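Local coordinates for C3-degrading proteinase (CppA protein) (Streptococcus pneumoniae, PDB 3E0R) that probably degrades complement component C3 as a streptococcal proteinase, with N- and C-terminal regions both of the glyoxalase clan, at residues L157-S169 with L230-E242. Residues are numbered along the deposited sequence; the frame is centred on the assembly and turned at random.
Sequences LHLPTDIESFLES and LGKDRNNVELWFE
The type I beta turn Asp233-Asn236, which joins antiparallel strands 228-232 and 238-243 as a hairpin, presents Asp233 and Arg234 to the loop that follows strand 151-159. The carboxylate of Asp233 receives two neighbouring groups of that loop, both on the syn side and moderately out of its plane. Phe166 N gives Asp233 OD1 a nearly straight bond (2.9 Å, 173° at the hydrogen), while Ser165 OG donates to Asp233 OD2 at 2.9 Å. Ser165 OG also closes an ST turn by accepting from Leu167 N at 2.7 Å, its position anti to the backbone N (chi1 170°) letting it serve both partners.

Arg234 bends at chi2 and lays its guanidinium over one face of the Phe166 ring, the planes 20° apart, in a cation-pi stack with CZ 3.9 Å from the ring centroid. Arg234 NH1 meanwhile donates to Glu164 O at 3.0 Å; the carbonyl oxygen lies almost in the guanidinium plane, although NH1 itself stands well above the carbonyl plane. A water links the same NH1 to Ser165 O. Next along the turn, Ile163 CD1 packs on the Arg234-Asn235 peptide, 3.6 Å from Asn235 N, and a second water connects His158 O with Asn235 ND2. One residue on from Phe166, Leu167 CD2 touches Leu239 CD1 at 4.1 Å, and both leucines reach Phe201 on strand 196-203.

Paired hydrogen bonds fix the orientation of the buried carboxylate between adjacent residues of the loop, while the in-plane bond and the aromatic face together would restrict rotation of the exposed arginine's guanidinium.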
# COMPACT_ATOMS: atom_id res chain seq x y z
N LEU A 157 -2.89 -8.59 -3.00
CA LEU A 157 -4.19 -8.52 -2.34
C LEU A 157 -4.79 -9.88 -2.23
O LEU A 157 -4.76 -10.62 -3.18
CB LEU A 157 -5.12 -7.60 -3.12
CG LEU A 157 -4.69 -6.13 -3.27
CD1 LEU A 157 -5.77 -5.34 -3.91
CD2 LEU A 157 -4.29 -5.48 -1.94
N HIS A 158 -5.35 -10.21 -1.06
CA HIS A 158 -6.01 -11.46 -0.83
C HIS A 158 -7.48 -11.36 -1.25
O HIS A 158 -8.24 -10.50 -0.76
CB HIS A 158 -5.91 -11.85 0.66
CG HIS A 158 -4.58 -12.42 1.07
ND1 HIS A 158 -3.93 -12.01 2.21
CD2 HIS A 158 -3.82 -13.41 0.53
CE1 HIS A 158 -2.81 -12.70 2.34
NE2 HIS A 158 -2.72 -13.56 1.34
N LEU A 159 -7.87 -12.23 -2.18
CA LEU A 159 -9.23 -12.18 -2.79
C LEU A 159 -9.89 -13.56 -2.72
O LEU A 159 -9.33 -14.54 -3.23
CB LEU A 159 -9.16 -11.68 -4.24
CG LEU A 159 -10.47 -11.27 -4.97
CD1 LEU A 159 -11.09 -9.97 -4.41
CD2 LEU A 159 -10.27 -11.13 -6.48
N PRO A 160 -11.09 -13.64 -2.11
CA PRO A 160 -11.76 -14.96 -2.07
C PRO A 160 -12.04 -15.52 -3.46
O PRO A 160 -12.09 -14.77 -4.44
CB PRO A 160 -13.07 -14.70 -1.30
CG PRO A 160 -12.89 -13.34 -0.66
CD PRO A 160 -11.90 -12.58 -1.47
N THR A 161 -12.23 -16.84 -3.56
CA THR A 161 -12.38 -17.47 -4.87
C THR A 161 -13.77 -17.24 -5.43
O THR A 161 -13.94 -17.23 -6.65
CB THR A 161 -12.03 -18.99 -4.86
OG1 THR A 161 -12.88 -19.69 -3.94
CG2 THR A 161 -10.55 -19.20 -4.50
N ASP A 162 -14.75 -16.99 -4.54
CA ASP A 162 -16.17 -16.87 -4.93
C ASP A 162 -16.58 -15.45 -5.35
O ASP A 162 -17.71 -15.25 -5.79
CB ASP A 162 -17.11 -17.36 -3.81
CG ASP A 162 -16.95 -16.58 -2.49
OD1 ASP A 162 -16.13 -15.63 -2.43
OD2 ASP A 162 -17.64 -16.92 -1.50
N ILE A 163 -15.68 -14.49 -5.20
CA ILE A 163 -15.91 -13.17 -5.75
C ILE A 163 -14.84 -12.75 -6.78
O ILE A 163 -13.72 -13.26 -6.79
CB ILE A 163 -16.06 -12.07 -4.62
CG1 ILE A 163 -14.72 -11.64 -4.06
CG2 ILE A 163 -16.98 -12.55 -3.47
CD1 ILE A 163 -14.79 -10.31 -3.39
N GLU A 164 -15.24 -11.82 -7.63
CA GLU A 164 -14.41 -11.22 -8.65
C GLU A 164 -14.28 -9.73 -8.35
O GLU A 164 -15.23 -9.08 -7.94
CB GLU A 164 -15.07 -11.42 -10.02
CG GLU A 164 -14.73 -12.77 -10.69
CD GLU A 164 -13.44 -12.70 -11.51
OE1 GLU A 164 -13.45 -12.06 -12.59
OE2 GLU A 164 -12.40 -13.28 -11.07
N SER A 165 -13.08 -9.20 -8.54
CA SER A 165 -12.87 -7.79 -8.42
C SER A 165 -13.40 -7.10 -9.69
O SER A 165 -13.35 -7.66 -10.79
CB SER A 165 -11.39 -7.47 -8.23
OG SER A 165 -11.17 -6.07 -8.34
N PHE A 166 -13.91 -5.90 -9.48
CA PHE A 166 -14.18 -4.96 -10.55
C PHE A 166 -12.89 -4.55 -11.27
O PHE A 166 -12.95 -4.09 -12.41
CB PHE A 166 -14.89 -3.70 -10.00
CG PHE A 166 -16.37 -3.85 -9.88
CD1 PHE A 166 -17.17 -3.91 -11.01
CD2 PHE A 166 -16.98 -3.92 -8.65
CE1 PHE A 166 -18.56 -4.05 -10.90
CE2 PHE A 166 -18.35 -4.06 -8.53
CZ PHE A 166 -19.14 -4.11 -9.66
N LEU A 167 -11.74 -4.71 -10.60
CA LEU A 167 -10.44 -4.41 -11.18
C LEU A 167 -9.98 -5.46 -12.21
O LEU A 167 -9.87 -6.68 -11.93
CB LEU A 167 -9.43 -4.21 -10.05
CG LEU A 167 -9.80 -3.07 -9.08
CD1 LEU A 167 -8.66 -2.82 -8.03
CD2 LEU A 167 -10.22 -1.74 -9.83
N GLU A 168 -9.77 -5.00 -13.44
CA GLU A 168 -9.30 -5.88 -14.52
C GLU A 168 -7.78 -5.93 -14.50
O GLU A 168 -7.14 -4.91 -14.24
CB GLU A 168 -9.79 -5.42 -15.90
CG GLU A 168 -11.31 -5.37 -16.10
CD GLU A 168 -12.00 -6.65 -15.66
OE1 GLU A 168 -11.33 -7.72 -15.65
OE2 GLU A 168 -13.20 -6.60 -15.30
N SER A 169 -7.23 -7.11 -14.76
CA SER A 169 -5.77 -7.28 -15.00
C SER A 169 -5.23 -6.34 -16.10
O SER A 169 -4.05 -5.94 -16.08
CB SER A 169 -5.47 -8.74 -15.41
OG SER A 169 -5.73 -9.63 -14.33
N LEU A 230 -16.28 7.79 -6.86
CA LEU A 230 -16.05 6.82 -5.82
C LEU A 230 -16.98 5.61 -5.99
O LEU A 230 -18.22 5.71 -5.84
CB LEU A 230 -16.26 7.47 -4.45
CG LEU A 230 -16.13 6.67 -3.15
CD1 LEU A 230 -14.77 5.98 -3.03
CD2 LEU A 230 -16.42 7.63 -1.93
N GLY A 231 -16.38 4.46 -6.31
CA GLY A 231 -17.06 3.18 -6.36
C GLY A 231 -16.58 2.28 -5.24
O GLY A 231 -15.73 2.64 -4.42
N LYS A 232 -17.13 1.08 -5.22
CA LYS A 232 -16.86 0.13 -4.15
C LYS A 232 -16.73 -1.23 -4.79
O LYS A 232 -17.52 -1.58 -5.67
CB LYS A 232 -18.02 0.13 -3.15
CG LYS A 232 -17.66 -0.40 -1.78
CD LYS A 232 -18.79 -0.09 -0.83
CE LYS A 232 -18.36 -0.09 0.58
NZ LYS A 232 -19.15 0.89 1.40
N ASP A 233 -15.73 -1.98 -4.36
CA ASP A 233 -15.42 -3.26 -4.95
C ASP A 233 -16.19 -4.31 -4.17
O ASP A 233 -16.68 -4.05 -3.07
CB ASP A 233 -13.91 -3.54 -4.92
CG ASP A 233 -13.48 -4.63 -5.92
OD1 ASP A 233 -14.32 -5.09 -6.72
OD2 ASP A 233 -12.30 -5.01 -5.92
N ARG A 234 -16.32 -5.48 -4.77
CA ARG A 234 -17.06 -6.60 -4.21
C ARG A 234 -16.52 -7.10 -2.85
O ARG A 234 -17.25 -7.74 -2.07
CB ARG A 234 -17.08 -7.75 -5.23
CG ARG A 234 -17.56 -7.34 -6.65
CD ARG A 234 -18.32 -8.45 -7.34
NE ARG A 234 -19.02 -8.00 -8.55
CZ ARG A 234 -18.44 -7.77 -9.73
NH1 ARG A 234 -17.12 -7.93 -9.90
NH2 ARG A 234 -19.17 -7.38 -10.75
N ASN A 235 -15.26 -6.80 -2.56
CA ASN A 235 -14.71 -7.02 -1.24
C ASN A 235 -14.82 -5.82 -0.28
O ASN A 235 -14.22 -5.80 0.81
CB ASN A 235 -13.25 -7.46 -1.39
CG ASN A 235 -12.33 -6.37 -1.95
OD1 ASN A 235 -12.73 -5.23 -2.19
ND2 ASN A 235 -11.07 -6.72 -2.10
N ASN A 236 -15.56 -4.80 -0.70
CA ASN A 236 -15.79 -3.59 0.09
C ASN A 236 -14.62 -2.59 0.30
O ASN A 236 -14.76 -1.64 1.05
CB ASN A 236 -16.56 -3.92 1.39
CG ASN A 236 -17.97 -4.39 1.10
OD1 ASN A 236 -18.65 -3.79 0.27
ND2 ASN A 236 -18.36 -5.52 1.67
N VAL A 237 -13.53 -2.76 -0.43
CA VAL A 237 -12.53 -1.71 -0.64
C VAL A 237 -13.12 -0.63 -1.61
O VAL A 237 -13.58 -0.91 -2.74
CB VAL A 237 -11.19 -2.31 -1.16
CG1 VAL A 237 -10.12 -1.24 -1.45
CG2 VAL A 237 -10.63 -3.38 -0.12
N GLU A 238 -13.13 0.59 -1.14
CA GLU A 238 -13.44 1.73 -1.95
C GLU A 238 -12.46 1.99 -3.08
O GLU A 238 -11.26 1.86 -2.92
CB GLU A 238 -13.52 2.97 -1.03
CG GLU A 238 -14.75 2.88 -0.12
CD GLU A 238 -14.92 4.12 0.72
OE1 GLU A 238 -13.97 4.94 0.67
OE2 GLU A 238 -15.97 4.26 1.41
N LEU A 239 -13.00 2.38 -4.23
CA LEU A 239 -12.20 2.59 -5.47
C LEU A 239 -12.45 3.99 -5.92
O LEU A 239 -13.53 4.28 -6.42
CB LEU A 239 -12.58 1.58 -6.56
CG LEU A 239 -12.50 0.09 -6.15
CD1 LEU A 239 -13.18 -0.75 -7.21
CD2 LEU A 239 -11.05 -0.37 -5.81
N TRP A 240 -11.47 4.86 -5.73
CA TRP A 240 -11.61 6.28 -6.02
C TRP A 240 -10.82 6.59 -7.28
O TRP A 240 -9.62 6.27 -7.39
CB TRP A 240 -11.14 7.05 -4.80
CG TRP A 240 -11.05 8.61 -4.83
CD1 TRP A 240 -10.33 9.38 -5.73
CD2 TRP A 240 -11.57 9.53 -3.84
NE1 TRP A 240 -10.37 10.71 -5.35
CE2 TRP A 240 -11.13 10.83 -4.21
CE3 TRP A 240 -12.31 9.36 -2.66
CZ2 TRP A 240 -11.45 11.98 -3.45
CZ3 TRP A 240 -12.66 10.50 -1.90
CH2 TRP A 240 -12.23 11.81 -2.32
N PHE A 241 -11.49 7.25 -8.24
CA PHE A 241 -10.85 7.71 -9.48
C PHE A 241 -10.91 9.24 -9.61
O PHE A 241 -11.98 9.85 -9.43
CB PHE A 241 -11.55 7.09 -10.71
CG PHE A 241 -11.67 5.59 -10.67
CD1 PHE A 241 -10.88 4.81 -11.45
CD2 PHE A 241 -12.64 4.98 -9.91
CE1 PHE A 241 -11.00 3.42 -11.42
CE2 PHE A 241 -12.77 3.58 -9.89
CZ PHE A 241 -11.95 2.82 -10.62
N GLU A 242 -9.76 9.85 -9.93
CA GLU A 242 -9.68 11.26 -10.23
C GLU A 242 -8.52 11.54 -11.23
O GLU A 242 -7.66 10.70 -11.44
CB GLU A 242 -9.56 12.10 -8.96
CG GLU A 242 -8.34 11.88 -8.10
CD GLU A 242 -8.21 12.92 -6.94
OE1 GLU A 242 -7.04 13.33 -6.65
OE2 GLU A 242 -9.24 13.31 -6.31
O HOH W 1 -10.50 -9.18 -0.51
O HOH W 2 -15.80 -8.01 -12.72